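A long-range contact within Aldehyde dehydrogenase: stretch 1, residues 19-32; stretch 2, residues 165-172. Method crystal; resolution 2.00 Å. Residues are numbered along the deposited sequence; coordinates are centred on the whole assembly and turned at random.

Stretch 1, residues 19-32: ESANKAQKELAAMS
Stretch 2 (165-172) AGCPKGAI

The apolar centre of this contact is A24, whose CA-to-CB bond points from the helix toward the second stretch and meets two side chains at equal range: A24 CB lies 3.8 Å from P168 CB and 3.8 Å from A171 CB. A methyl is small enough to let the backbone come close as well, and A24 CB approaches K169 O at 3.5 Å and A171 N at 3.6 Å. P168 has the largest covered area of any residue here. Its ring, puckered C-gamma exo, also touches the helix backbone, with P168 CG 3.5 Å from A24 O, and it packs against the aliphatic base of E27, where E27 CB is 3.6 Å from P168 CG.

L28, one helical turn after A24, extends this apolar patch. Its CA-to-CB bond points sideways, but the m,t rotamer (chi1 -76°, chi2 172°) brings the end of the side chain nearer. L28 CD2 sits 3.9 Å from P168 CD and 4.2 Å from C167 SG, while L28 CD1 reaches A171 CB at 4.3 Å. M31 adds a further contact: with an extended m,t,t side chain (-54°, -173°, 168°), M31 CE lies 3.8 Å from P168 CD and 3.5 Å from G166 O.

The helix, which begins before E19, includes residues 19-28, with phi near -60° and psi between -33° and -55°, held by i to i+4 bonds such as A24 N to S20 O (3.0 Å) and L28 N to A24 O (2.9 Å). A type I turn spans L28 to M31, with M31 N bonded to L28 O at 3.1 Å; M31 itself is extended (-75/149). The second stretch leaves a preceding helix at G166 (121/-12) in a Schellman motif, runs extended through C167 (-63/136) and P168 (-62/141), and folds into a type II turn from P168 to A171, with K169 at -58/143 and G170 at 87/-7. The bond closing that turn, A171 N to P168 O at 3.4 Å, is weak. Overall the second stretch runs against the helix direction, from G166 beside M31 to G170 beside A21, although the nearest CA pairs ascend together at S20-G170 and A21-A171 and A171 also touches A24 and L28.

The register is tightest at this turn: CA atoms are 4.7 Å apart for A21 and A171, and 5.1 Å for S20 and G170. Glycine permits the approach, since an ideal CB on G170 would lie 3.0 Å from S20 CB and would also jam against the carbonyl O of K169. G170 O makes a CA-H...O contact with A21 CA at 3.3 Å, with an angle of 126° at the hydrogen.

No direct hydrogen bond crosses the interface, so polar linkage falls to water at its edge. One water donates to S20 O at 3.0 Å and weakly to K169 O at 3.5 Å. Another donates to E27 OE1 at 2.7 Å and weakly to G166 O at 3.3 Å.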

ATOM      1  N   GLU A  19      -1.102  -4.216 -23.008  1.00 16.25           N
ATOM      2  CA  GLU A  19      -0.917  -5.560 -23.583  1.00 22.05           C
ATOM      3  C   GLU A  19       0.551  -5.897 -23.912  1.00 21.69           C
ATOM      4  O   GLU A  19       1.015  -7.007 -23.621  1.00 16.46           O
ATOM      5  CB  GLU A  19      -1.773  -5.691 -24.848  1.00 22.57           C
ATOM      6  CG  GLU A  19      -1.935  -7.098 -25.399  1.00 32.21           C
ATOM      7  CD  GLU A  19      -2.546  -7.106 -26.794  1.00 42.36           C
ATOM      8  OE1 GLU A  19      -2.019  -6.406 -27.685  1.00 47.14           O
ATOM      9  OE2 GLU A  19      -3.551  -7.821 -27.005  1.00 46.90           O
ATOM     10  N   SER A  20       1.254  -4.944 -24.527  1.00 15.27           N
ATOM     11  CA  SER A  20       2.678  -5.088 -24.846  1.00 23.25           C
ATOM     12  C   SER A  20       3.512  -5.091 -23.573  1.00 19.76           C
ATOM     13  O   SER A  20       4.434  -5.887 -23.435  1.00 16.37           O
ATOM     14  CB  SER A  20       3.153  -3.947 -25.755  1.00 28.43           C
ATOM     15  OG  SER A  20       2.637  -4.078 -27.061  1.00 20.43           O
ATOM     16  N   ALA A  21       3.177  -4.193 -22.648  1.00 16.38           N
ATOM     17  CA  ALA A  21       3.871  -4.113 -21.371  1.00 22.24           C
ATOM     18  C   ALA A  21       3.680  -5.379 -20.538  1.00 15.88           C
ATOM     19  O   ALA A  21       4.593  -5.786 -19.825  1.00 14.91           O
ATOM     20  CB  ALA A  21       3.428  -2.886 -20.599  1.00 20.15           C
ATOM     21  N   ASN A  22       2.497  -5.989 -20.651  1.00 21.08           N
ATOM     22  CA  ASN A  22       2.159  -7.239 -19.971  1.00 18.98           C
ATOM     23  C   ASN A  22       3.099  -8.359 -20.414  1.00 16.75           C
ATOM     24  O   ASN A  22       3.778  -8.978 -19.582  1.00 16.19           O
ATOM     25  CB  ASN A  22       0.695  -7.597 -20.264  1.00 27.13           C
ATOM     26  CG  ASN A  22       0.139  -8.629 -19.321  1.00 30.91           C
ATOM     27  OD1 ASN A  22       0.467  -8.656 -18.134  1.00 32.12           O
ATOM     28  ND2 ASN A  22      -0.726  -9.485 -19.842  1.00 25.43           N
ATOM     29  N   LYS A  23       3.167  -8.566 -21.730  1.00 15.58           N
ATOM     30  CA  LYS A  23       4.064  -9.556 -22.342  1.00 16.02           C
ATOM     31  C   LYS A  23       5.534  -9.308 -22.009  1.00 21.98           C
ATOM     32  O   LYS A  23       6.262 -10.233 -21.644  1.00 14.71           O
ATOM     33  CB  LYS A  23       3.896  -9.570 -23.867  1.00 18.47           C
ATOM     34  CG  LYS A  23       2.579 -10.152 -24.372  1.00 34.35           C
ATOM     35  CD  LYS A  23       2.526 -10.076 -25.886  1.00 29.77           C
ATOM     36  CE  LYS A  23       1.128  -9.771 -26.394  1.00 52.18           C
ATOM     37  NZ  LYS A  23       1.179  -9.206 -27.777  1.00 45.59           N
ATOM     38  N   ALA A  24       5.952  -8.047 -22.109  1.00 16.62           N
ATOM     39  CA  ALA A  24       7.342  -7.669 -21.904  1.00 16.51           C
ATOM     40  C   ALA A  24       7.807  -7.926 -20.476  1.00 14.30           C
ATOM     41  O   ALA A  24       8.958  -8.292 -20.260  1.00 19.14           O
ATOM     42  CB  ALA A  24       7.556  -6.197 -22.282  1.00 11.09           C
ATOM     43  N   GLN A  25       6.908  -7.717 -19.513  1.00 21.95           N
ATOM     44  CA  GLN A  25       7.206  -7.912 -18.089  1.00 18.65           C
ATOM     45  C   GLN A  25       7.442  -9.395 -17.789  1.00 19.59           C
ATOM     46  O   GLN A  25       8.326  -9.738 -17.004  1.00 21.64           O
ATOM     47  CB  GLN A  25       6.085  -7.331 -17.220  1.00 18.33           C
ATOM     48  CG  GLN A  25       6.383  -7.278 -15.732  1.00 25.92           C
ATOM     49  CD  GLN A  25       6.099  -8.601 -15.050  1.00 22.87           C
ATOM     50  OE1 GLN A  25       5.153  -9.305 -15.409  1.00 25.06           O
ATOM     51  NE2 GLN A  25       6.946  -8.968 -14.094  1.00 19.59           N
ATOM     52  N   LYS A  26       6.667 -10.266 -18.433  1.00 15.52           N
ATOM     53  CA  LYS A  26       6.862 -11.722 -18.296  1.00 18.28           C
ATOM     54  C   LYS A  26       8.238 -12.145 -18.782  1.00 17.31           C
ATOM     55  O   LYS A  26       8.864 -13.030 -18.206  1.00 22.79           O
ATOM     56  CB  LYS A  26       5.722 -12.498 -18.963  1.00 16.94           C
ATOM     57  CG  LYS A  26       4.443 -12.392 -18.113  1.00 26.73           C
ATOM     58  CD  LYS A  26       3.195 -12.973 -18.763  1.00 37.30           C
ATOM     59  CE  LYS A  26       1.909 -12.326 -18.206  1.00 31.63           C
ATOM     60  NZ  LYS A  26       1.704 -12.421 -16.732  1.00 25.71           N
ATOM     61  N   GLU A  27       8.732 -11.445 -19.796  1.00 18.99           N
ATOM     62  CA  GLU A  27      10.106 -11.589 -20.230  1.00 21.98           C
ATOM     63  C   GLU A  27      11.123 -11.004 -19.222  1.00 20.03           C
ATOM     64  O   GLU A  27      12.129 -11.639 -18.933  1.00 19.75           O
ATOM     65  CB  GLU A  27      10.252 -10.971 -21.613  1.00 23.85           C
ATOM     66  CG  GLU A  27      11.319 -11.567 -22.451  1.00 27.08           C
ATOM     67  CD  GLU A  27      11.201 -11.139 -23.894  1.00 49.80           C
ATOM     68  OE1 GLU A  27      12.209 -10.657 -24.461  1.00 37.57           O
ATOM     69  OE2 GLU A  27      10.089 -11.276 -24.451  1.00 48.96           O
ATOM     70  N   LEU A  28      10.846  -9.819 -18.668  1.00 16.05           N
ATOM     71  CA  LEU A  28      11.680  -9.261 -17.597  1.00 20.33           C
ATOM     72  C   LEU A  28      11.698 -10.152 -16.354  1.00 22.50           C
ATOM     73  O   LEU A  28      12.716 -10.243 -15.671  1.00 16.19           O
ATOM     74  CB  LEU A  28      11.181  -7.878 -17.177  1.00 21.49           C
ATOM     75  CG  LEU A  28      11.446  -6.647 -18.028  1.00 21.70           C
ATOM     76  CD1 LEU A  28      10.654  -5.490 -17.433  1.00 19.34           C
ATOM     77  CD2 LEU A  28      12.942  -6.321 -18.089  1.00 23.16           C
ATOM     78  N   ALA A  29      10.554 -10.787 -16.069  1.00 24.33           N
ATOM     79  CA  ALA A  29      10.369 -11.679 -14.916  1.00 28.88           C
ATOM     80  C   ALA A  29      11.243 -12.950 -14.947  1.00 21.58           C
ATOM     81  O   ALA A  29      11.486 -13.559 -13.909  1.00 25.31           O
ATOM     82  CB  ALA A  29       8.888 -12.056 -14.771  1.00 20.97           C
ATOM     83  N   ALA A  30      11.709 -13.344 -16.130  1.00 24.04           N
ATOM     84  CA  ALA A  30      12.621 -14.481 -16.267  1.00 21.59           C
ATOM     85  C   ALA A  30      14.105 -14.101 -16.103  1.00 25.68           C
ATOM     86  O   ALA A  30      14.958 -14.970 -15.887  1.00 26.41           O
ATOM     87  CB  ALA A  30      12.396 -15.171 -17.606  1.00 22.69           C
ATOM     88  N   MET A  31      14.410 -12.809 -16.216  1.00 22.15           N
ATOM     89  CA  MET A  31      15.797 -12.327 -16.167  1.00 22.52           C
ATOM     90  C   MET A  31      16.378 -12.340 -14.755  1.00 23.24           C
ATOM     91  O   MET A  31      15.657 -12.122 -13.776  1.00 26.10           O
ATOM     92  CB  MET A  31      15.902 -10.904 -16.726  1.00 22.80           C
ATOM     93  CG  MET A  31      15.340 -10.698 -18.113  1.00 14.96           C
ATOM     94  SD  MET A  31      15.716  -9.031 -18.745  1.00 14.32           S
ATOM     95  CE  MET A  31      15.253  -9.290 -20.438  1.00 14.03           C
ATOM     96  N   SER A  32      17.690 -12.553 -14.659  1.00 13.09           N
ATOM     97  CA  SER A  32      18.384 -12.527 -13.376  1.00 17.66           C
ATOM     98  C   SER A  32      18.589 -11.092 -12.883  1.00 22.17           C
ATOM     99  O   SER A  32      18.270 -10.136 -13.598  1.00 18.91           O
ATOM    100  CB  SER A  32      19.725 -13.256 -13.471  1.00 18.47           C
ATOM    101  OG  SER A  32      20.737 -12.387 -13.948  1.00 18.23           O
ATOM    102  N   ALA A 165      20.427  -2.805 -24.270  1.00 16.99           N
ATOM    103  CA  ALA A 165      20.955  -3.534 -23.117  1.00 22.99           C
ATOM    104  C   ALA A 165      20.267  -4.893 -22.850  1.00 22.26           C
ATOM    105  O   ALA A 165      20.670  -5.620 -21.936  1.00 22.42           O
ATOM    106  CB  ALA A 165      20.851  -2.659 -21.879  1.00 13.19           C
ATOM    107  N   GLY A 166      19.224  -5.216 -23.617  1.00 23.86           N
ATOM    108  CA  GLY A 166      18.535  -6.504 -23.486  1.00 26.24           C
ATOM    109  C   GLY A 166      17.051  -6.478 -23.149  1.00 21.70           C
ATOM    110  O   GLY A 166      16.377  -7.510 -23.221  1.00 26.99           O
ATOM    111  N   CYS A 167      16.542  -5.309 -22.766  1.00 14.62           N
ATOM    112  CA  CYS A 167      15.145  -5.147 -22.389  1.00 19.77           C
ATOM    113  C   CYS A 167      14.163  -5.445 -23.533  1.00 24.94           C
ATOM    114  O   CYS A 167      14.386  -5.026 -24.669  1.00 20.11           O
ATOM    115  CB  CYS A 167      14.918  -3.732 -21.856  1.00 17.83           C
ATOM    116  SG  CYS A 167      13.322  -3.427 -21.117  1.00 21.68           S
ATOM    117  N   PRO A 168      13.075  -6.182 -23.232  1.00 23.68           N
ATOM    118  CA  PRO A 168      12.019  -6.436 -24.213  1.00 22.68           C
ATOM    119  C   PRO A 168      11.353  -5.144 -24.667  1.00 26.07           C
ATOM    120  O   PRO A 168      11.148  -4.246 -23.852  1.00 21.23           O
ATOM    121  CB  PRO A 168      10.998  -7.259 -23.418  1.00 26.45           C
ATOM    122  CG  PRO A 168      11.738  -7.787 -22.262  1.00 23.27           C
ATOM    123  CD  PRO A 168      12.784  -6.821 -21.933  1.00 27.85           C
ATOM    124  N   LYS A 169      11.034  -5.065 -25.958  1.00 20.32           N
ATOM    125  CA  LYS A 169      10.242  -3.976 -26.539  1.00 25.23           C
ATOM    126  C   LYS A 169       8.885  -3.894 -25.850  1.00 26.07           C
ATOM    127  O   LYS A 169       8.294  -4.923 -25.508  1.00 21.92           O
ATOM    128  CB  LYS A 169       9.984  -4.267 -28.015  1.00 18.99           C
ATOM    129  CG  LYS A 169      10.344  -3.167 -28.982  1.00 41.34           C
ATOM    130  CD  LYS A 169      11.733  -3.401 -29.546  1.00 27.32           C
ATOM    131  CE  LYS A 169      11.732  -4.340 -30.747  1.00 58.70           C
ATOM    132  NZ  LYS A 169      11.418  -3.622 -32.015  1.00 47.65           N
ATOM    133  N   GLY A 170       8.393  -2.680 -25.648  1.00 22.26           N
ATOM    134  CA  GLY A 170       7.080  -2.482 -25.028  1.00 20.50           C
ATOM    135  C   GLY A 170       7.067  -2.443 -23.510  1.00 21.49           C
ATOM    136  O   GLY A 170       6.025  -2.136 -22.900  1.00 16.34           O
ATOM    137  N   ALA A 171       8.219  -2.737 -22.899  1.00 18.71           N
ATOM    138  CA  ALA A 171       8.382  -2.657 -21.444  1.00 16.55           C
ATOM    139  C   ALA A 171       8.383  -1.233 -20.935  1.00 18.50           C
ATOM    140  O   ALA A 171       8.052  -0.993 -19.780  1.00 16.25           O
ATOM    141  CB  ALA A 171       9.649  -3.356 -21.008  1.00 14.97           C
ATOM    142  N   ILE A 172       8.781  -0.292 -21.784  1.00 13.58           N
ATOM    143  CA  ILE A 172       8.772   1.136 -21.416  1.00 21.44           C
ATOM    144  C   ILE A 172       8.048   1.907 -22.508  1.00 21.93           C
ATOM    145  O   ILE A 172       8.531   1.993 -23.642  1.00 29.60           O
ATOM    146  CB  ILE A 172      10.217   1.706 -21.231  1.00 22.40           C
ATOM    147  CG1 ILE A 172      10.979   0.898 -20.170  1.00 12.81           C
ATOM    148  CG2 ILE A 172      10.165   3.209 -20.899  1.00 16.62           C
ATOM    149  CD1 ILE A 172      12.458   0.896 -20.361  1.00 16.09           C
TER
HETATM  150  O   HOH W   1       5.463  -6.823 -26.072  1.00 24.94           O
HETATM  151  O   HOH W   2      14.703  -9.715 -25.106  1.00 48.13           O